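Long-range contacts in L-Ribose isomerase (Acinetobacter, PDB 4Q0Q), which probably interconverts L-ribose and L-ribulose, an aldose-ketose isomerisation, using a metal ion held in a cupin-type beta barrel: residues G64-E69 against I107-K112; G100-L105 against E215-S220. All coordinates share one frame; numbering follows the deposited sequence.

Interaction 1 (G64-E69 against I107-K112); sequences GMWSGE and IVHPGK. With RUU (alpha-L-ribulofuranose), chain G.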
loop_
_atom_site.group_PDB
_atom_site.type_symbol
_atom_site.label_atom_id
_atom_site.label_comp_id
_atom_site.label_asym_id
_atom_site.label_seq_id
_atom_site.Cartn_x
_atom_site.Cartn_y
_atom_site.Cartn_z
ATOM N N GLY A 64 3.381 9.915 26.913
ATOM C CA GLY A 64 3.636 9.534 25.533
ATOM C C GLY A 64 2.481 9.593 24.549
ATOM O O GLY A 64 1.313 9.677 24.930
ATOM N N MET A 65 2.827 9.522 23.269
ATOM C CA MET A 65 1.853 9.583 22.185
ATOM C C MET A 65 0.886 8.405 22.082
ATOM O O MET A 65 -0.005 8.410 21.235
ATOM C CB MET A 65 2.581 9.766 20.854
ATOM C CG MET A 65 3.195 11.145 20.656
ATOM S SD MET A 65 1.964 12.480 20.581
ATOM C CE MET A 65 2.310 13.304 22.105
ATOM N N TRP A 66 1.043 7.393 22.927
ATOM C CA TRP A 66 0.130 6.261 22.878
ATOM C C TRP A 66 -0.703 6.130 24.152
ATOM O O TRP A 66 -1.340 5.103 24.393
ATOM C CB TRP A 66 0.894 4.963 22.588
ATOM C CG TRP A 66 1.318 4.841 21.134
ATOM C CD1 TRP A 66 2.520 5.206 20.587
ATOM C CD2 TRP A 66 0.517 4.356 20.049
ATOM N NE1 TRP A 66 2.512 4.976 19.228
ATOM C CE2 TRP A 66 1.295 4.456 18.874
ATOM C CE3 TRP A 66 -0.790 3.847 19.956
ATOM C CZ2 TRP A 66 0.812 4.065 17.616
ATOM C CZ3 TRP A 66 -1.271 3.460 18.704
ATOM C CH2 TRP A 66 -0.469 3.572 17.554
ATOM N N SER A 67 -0.707 7.191 24.955
ATOM C CA SER A 67 -1.471 7.215 26.202
ATOM C C SER A 67 -2.960 7.424 25.938
ATOM O O SER A 67 -3.797 6.978 26.714
ATOM C CB SER A 67 -0.969 8.333 27.118
ATOM O OG SER A 67 -1.257 9.610 26.577
ATOM N N GLY A 68 -3.287 8.103 24.840
ATOM C CA GLY A 68 -4.682 8.354 24.519
ATOM C C GLY A 68 -5.198 9.641 25.139
ATOM O O GLY A 68 -6.354 10.018 24.947
ATOM N N GLU A 69 -4.338 10.327 25.885
ATOM C CA GLU A 69 -4.722 11.570 26.544
ATOM C C GLU A 69 -4.916 12.714 25.552
ATOM O O GLU A 69 -4.218 12.796 24.538
ATOM C CB GLU A 69 -3.663 11.949 27.585
ATOM C CG GLU A 69 -3.380 10.819 28.566
ATOM C CD GLU A 69 -2.226 11.114 29.506
ATOM O OE1 GLU A 69 -1.197 11.653 29.049
ATOM O OE2 GLU A 69 -2.342 10.790 30.704
ATOM N N ILE A 107 -0.171 13.576 10.657
ATOM C CA ILE A 107 -0.270 12.405 11.505
ATOM C C ILE A 107 -0.605 12.821 12.929
ATOM O O ILE A 107 0.124 13.589 13.557
ATOM C CB ILE A 107 1.041 11.584 11.471
ATOM C CG1 ILE A 107 1.359 11.212 10.018
ATOM C CG2 ILE A 107 0.897 10.324 12.336
ATOM C CD1 ILE A 107 2.600 10.375 9.846
ATOM N N VAL A 108 -1.730 12.308 13.411
ATOM C CA VAL A 108 -2.240 12.605 14.739
ATOM C C VAL A 108 -2.429 11.318 15.527
ATOM O O VAL A 108 -3.098 10.389 15.074
ATOM C CB VAL A 108 -3.596 13.349 14.630
ATOM C CG1 VAL A 108 -4.174 13.625 16.009
ATOM C CG2 VAL A 108 -3.401 14.638 13.854
ATOM N N HIS A 109 -1.834 11.264 16.713
ATOM C CA HIS A 109 -1.947 10.078 17.533
ATOM C C HIS A 109 -3.248 10.020 18.300
ATOM O O HIS A 109 -3.923 11.033 18.465
ATOM C CB HIS A 109 -0.734 9.960 18.454
ATOM C CG HIS A 109 0.451 9.345 17.777
ATOM N ND1 HIS A 109 1.175 10.002 16.805
ATOM C CD2 HIS A 109 0.988 8.106 17.876
ATOM C CE1 HIS A 109 2.106 9.194 16.334
ATOM N NE2 HIS A 109 2.013 8.037 16.966
ATOM N N PRO A 110 -3.616 8.823 18.781
ATOM C CA PRO A 110 -4.857 8.600 19.528
ATOM C C PRO A 110 -5.167 9.640 20.592
ATOM O O PRO A 110 -4.375 9.864 21.509
ATOM C CB PRO A 110 -4.665 7.199 20.102
ATOM C CG PRO A 110 -3.779 6.540 19.087
ATOM C CD PRO A 110 -2.779 7.610 18.793
ATOM N N GLY A 111 -6.326 10.276 20.446
ATOM C CA GLY A 111 -6.754 11.294 21.389
ATOM C C GLY A 111 -6.184 12.690 21.194
ATOM O O GLY A 111 -6.695 13.649 21.770
ATOM N N LYS A 112 -5.135 12.822 20.390
ATOM C CA LYS A 112 -4.518 14.123 20.172
ATOM C C LYS A 112 -5.275 14.967 19.142
ATOM O O LYS A 112 -6.007 14.441 18.294
ATOM C CB LYS A 112 -3.052 13.939 19.761
ATOM C CG LYS A 112 -2.238 13.036 20.718
ATOM C CD LYS A 112 -1.945 13.700 22.047
ATOM C CE LYS A 112 -1.061 12.836 22.957
ATOM N NZ LYS A 112 -1.765 11.726 23.648
HETATM C C1 RUU G . -0.011 2.247 27.972
HETATM O O1 RUU G . -1.345 2.492 27.547
HETATM C C2 RUU G . 0.776 3.539 28.097
HETATM O O2 RUU G . 1.441 3.821 26.874
HETATM C C3 RUU G . 1.778 3.528 29.245
HETATM O O3 RUU G . 3.087 3.326 28.739
HETATM C C4 RUU G . 1.669 4.920 29.874
HETATM O O4 RUU G . 2.737 5.738 29.417
HETATM C C5 RUU G . 0.340 5.488 29.378
HETATM O O5 RUU G . -0.153 4.604 28.356
HETATM O O HOH W 1 -0.221 11.972 26.132
#
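The imidazole of H109 turns its edge to one face of the W66 indole, with the two planes at 89° and H109 CD2 3.7 Å from W66 NE1: an offset edge-to-face pair. P110 CD shares that indole face, and P110 CG lies 4.0 Å from W66 CZ3. Over one face of the imidazole lies M65 CB, in a CH-pi contact 4.0 Å from the H109 ring centroid. Two tight turns meet here, a type I beta turn from G64 to S67 and a type II turn from H109 to K112, joining the loop after helix 60-63 to the end of strand 101-108 in a cupin-like beta barrel. Glycine suits G64, G68 and G111, whose positive phi angles would press a CB against the preceding carbonyl. W66 NE1 and H109 NE2 both hydrogen-bond to the carboxylate oxygen OE2 of E28 of the second subunit, which ties the pair to the subunit interface. S67 OG accepts from E69 N in an ST turn. K112 has the length to reach the loop: bent at chi2 (-72°) and chi4 (-78°), it passes M65 CE and sets NZ on a lone pair of E69 O, 2.8 Å away, while a water accepts from the same NZ and bonds to S67 OG, 2.6 Å off.

Interaction 2 (G100-L105 against E215-S220); sequences GLCDKL and EVSTYS. With RUU (alpha-L-ribulofuranose), chain C.
K104 NZ lies 2.7 Å from E215 OE2 in a salt bridge and 3.0 Å from S217 OG in a hydrogen bond, although the ammonium is crowded in the model and its exact place is less sure. The lysine folds back over its own strand: CG sits between the backbone N and the carbonyl carbon (chi1 74°), and bends at chi2 and chi3 carry CD and CE across the glutamate, both 3.3 Å from E215 OE2. E215, extended from its strand, sends its carboxylate to the bound alpha-L-ribulofuranose, where the sugar's O3 gives OE2 a weak bond of 3.3 Å. S217 OG donates in turn to T218 O at 2.9 Å, in the carbonyl plane and on a lone pair, so the small hydroxyl links lysine to backbone. Beneath these groups, strands 101-108 and 211-217 run antiparallel as neighbours in a sheet of the cupin-like barrel. C102 and S217 form a hydrogen-bonded pair, as do K104 and E215; between them D103 and V216 are a non-hydrogen-bonded pair whose side chains take the opposite face. There D103 OD1 bonds to Y38, and OD2 makes a salt bridge with K190 of the third subunit, while V216 packs on D103 of that subunit. Past the strand end, the chain from T218 to S220 curls round G100, where a CB would collide with Y219 CB. The OG of S220 is held by E222, which also binds the sugar.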
loop_
_atom_site.group_PDB
_atom_site.type_symbol
_atom_site.label_atom_id
_atom_site.label_comp_id
_atom_site.label_asym_id
_atom_site.label_seq_id
_atom_site.Cartn_x
_atom_site.Cartn_y
_atom_site.Cartn_z
ATOM N N GLY A 100 -2.656 29.186 -4.907
ATOM C CA GLY A 100 -1.466 28.405 -4.622
ATOM C C GLY A 100 -1.854 26.962 -4.339
ATOM O O GLY A 100 -3.041 26.646 -4.257
ATOM N N LEU A 101 -0.861 26.097 -4.165
ATOM C CA LEU A 101 -1.100 24.677 -3.930
ATOM C C LEU A 101 -0.254 24.131 -2.786
ATOM O O LEU A 101 0.973 24.260 -2.798
ATOM C CB LEU A 101 -0.785 23.887 -5.207
ATOM C CG LEU A 101 -1.641 24.207 -6.443
ATOM C CD1 LEU A 101 -1.051 23.539 -7.686
ATOM C CD2 LEU A 101 -3.073 23.747 -6.202
ATOM N N CYS A 102 -0.911 23.505 -1.811
ATOM C CA CYS A 102 -0.210 22.933 -0.667
ATOM C C CYS A 102 -0.649 21.486 -0.434
ATOM O O CYS A 102 -1.843 21.201 -0.315
ATOM C CB CYS A 102 -0.477 23.773 0.592
ATOM S SG CYS A 102 0.493 23.294 2.063
ATOM N N ASP A 103 0.327 20.579 -0.376
ATOM C CA ASP A 103 0.067 19.154 -0.155
ATOM C C ASP A 103 0.891 18.726 1.056
ATOM O O ASP A 103 2.084 19.005 1.124
ATOM C CB ASP A 103 0.513 18.344 -1.382
ATOM C CG ASP A 103 -0.091 16.950 -1.424
ATOM O OD1 ASP A 103 -0.110 16.271 -0.380
ATOM O OD2 ASP A 103 -0.540 16.525 -2.517
ATOM N N LYS A 104 0.263 18.070 2.019
ATOM C CA LYS A 104 0.993 17.625 3.189
ATOM C C LYS A 104 0.329 16.422 3.831
ATOM O O LYS A 104 -0.868 16.194 3.667
ATOM C CB LYS A 104 1.114 18.760 4.214
ATOM C CG LYS A 104 -0.168 19.079 4.967
ATOM C CD LYS A 104 -0.633 20.512 4.704
ATOM C CE LYS A 104 -1.028 20.706 3.245
ATOM N NZ LYS A 104 -1.547 22.079 2.956
ATOM N N LEU A 105 1.130 15.640 4.547
ATOM C CA LEU A 105 0.632 14.470 5.241
ATOM C C LEU A 105 0.575 14.852 6.716
ATOM O O LEU A 105 1.551 15.365 7.266
ATOM C CB LEU A 105 1.584 13.293 5.050
ATOM C CG LEU A 105 1.007 11.962 5.523
ATOM C CD1 LEU A 105 -0.171 11.589 4.622
ATOM C CD2 LEU A 105 2.084 10.879 5.495
ATOM N N GLU A 215 -3.725 16.418 3.309
ATOM C CA GLU A 215 -4.428 17.665 3.097
ATOM C C GLU A 215 -3.984 18.260 1.769
ATOM O O GLU A 215 -2.788 18.328 1.471
ATOM C CB GLU A 215 -4.126 18.665 4.208
ATOM C CG GLU A 215 -4.747 20.024 3.957
ATOM C CD GLU A 215 -4.391 21.032 5.021
ATOM O OE1 GLU A 215 -4.862 20.866 6.165
ATOM O OE2 GLU A 215 -3.637 21.983 4.718
ATOM N N VAL A 216 -4.953 18.660 0.960
ATOM C CA VAL A 216 -4.675 19.307 -0.315
ATOM C C VAL A 216 -5.392 20.642 -0.169
ATOM O O VAL A 216 -6.617 20.681 -0.025
ATOM C CB VAL A 216 -5.249 18.519 -1.513
ATOM C CG1 VAL A 216 -5.192 19.379 -2.765
ATOM C CG2 VAL A 216 -4.436 17.243 -1.739
ATOM N N SER A 217 -4.634 21.732 -0.196
ATOM C CA SER A 217 -5.231 23.041 0.005
ATOM C C SER A 217 -4.523 24.142 -0.756
ATOM O O SER A 217 -3.571 23.884 -1.493
ATOM C CB SER A 217 -5.177 23.378 1.486
ATOM O OG SER A 217 -3.846 23.674 1.865
ATOM N N THR A 218 -4.997 25.375 -0.573
ATOM C CA THR A 218 -4.362 26.513 -1.215
ATOM C C THR A 218 -3.103 26.808 -0.391
ATOM O O THR A 218 -2.858 26.154 0.624
ATOM C CB THR A 218 -5.303 27.762 -1.282
ATOM O OG1 THR A 218 -5.743 28.132 0.031
ATOM C CG2 THR A 218 -6.511 27.472 -2.158
ATOM N N TYR A 219 -2.317 27.785 -0.827
ATOM C CA TYR A 219 -1.058 28.134 -0.177
ATOM C C TYR A 219 -1.105 28.341 1.334
ATOM O O TYR A 219 -2.013 28.973 1.865
ATOM C CB TYR A 219 -0.471 29.382 -0.836
ATOM C CG TYR A 219 0.986 29.597 -0.524
ATOM C CD1 TYR A 219 1.976 28.886 -1.203
ATOM C CD2 TYR A 219 1.383 30.523 0.443
ATOM C CE1 TYR A 219 3.329 29.094 -0.931
ATOM C CE2 TYR A 219 2.729 30.739 0.722
ATOM C CZ TYR A 219 3.697 30.023 0.029
ATOM O OH TYR A 219 5.030 30.253 0.276
ATOM N N SER A 220 -0.095 27.817 2.021
ATOM C CA SER A 220 -0.017 27.938 3.469
ATOM C C SER A 220 0.989 29.022 3.888
ATOM O O SER A 220 2.196 28.859 3.728
ATOM C CB SER A 220 0.367 26.584 4.066
ATOM O OG SER A 220 0.346 26.628 5.479
HETATM C C1 RUU C . -4.978 21.752 9.054
HETATM O O1 RUU C . -6.255 22.265 9.417
HETATM C C2 RUU C . -3.901 22.792 9.265
HETATM O O2 RUU C . -4.209 23.969 8.529
HETATM C C3 RUU C . -2.488 22.339 8.930
HETATM O O3 RUU C . -2.165 22.693 7.596
HETATM C C4 RUU C . -1.647 23.168 9.907
HETATM O O4 RUU C . -1.445 24.466 9.360
HETATM C C5 RUU C . -2.545 23.290 11.133
HETATM O O5 RUU C . -3.894 23.132 10.660
#

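Overall arrangement
Both contacts are largely buried and both use strand 101-108, but at its two ends: their centres lie 24 Å apart, on opposite sides of the chain's centre. Interaction 2 joins this strand to its sheet neighbour 211-217 through regular backbone pairing, with a charged pair beside a bound sugar and a cobalt ion about 5 Å from the side chain of E215. Interaction 1 has turns in place of paired strands, so aromatic and apolar side chains, one lysine and a water do the joining. Each also faces another copy of the protein: the 64-69 and 107-112 turns meet the second subunit, whereas the 100-105 and 215-220 strands meet the third.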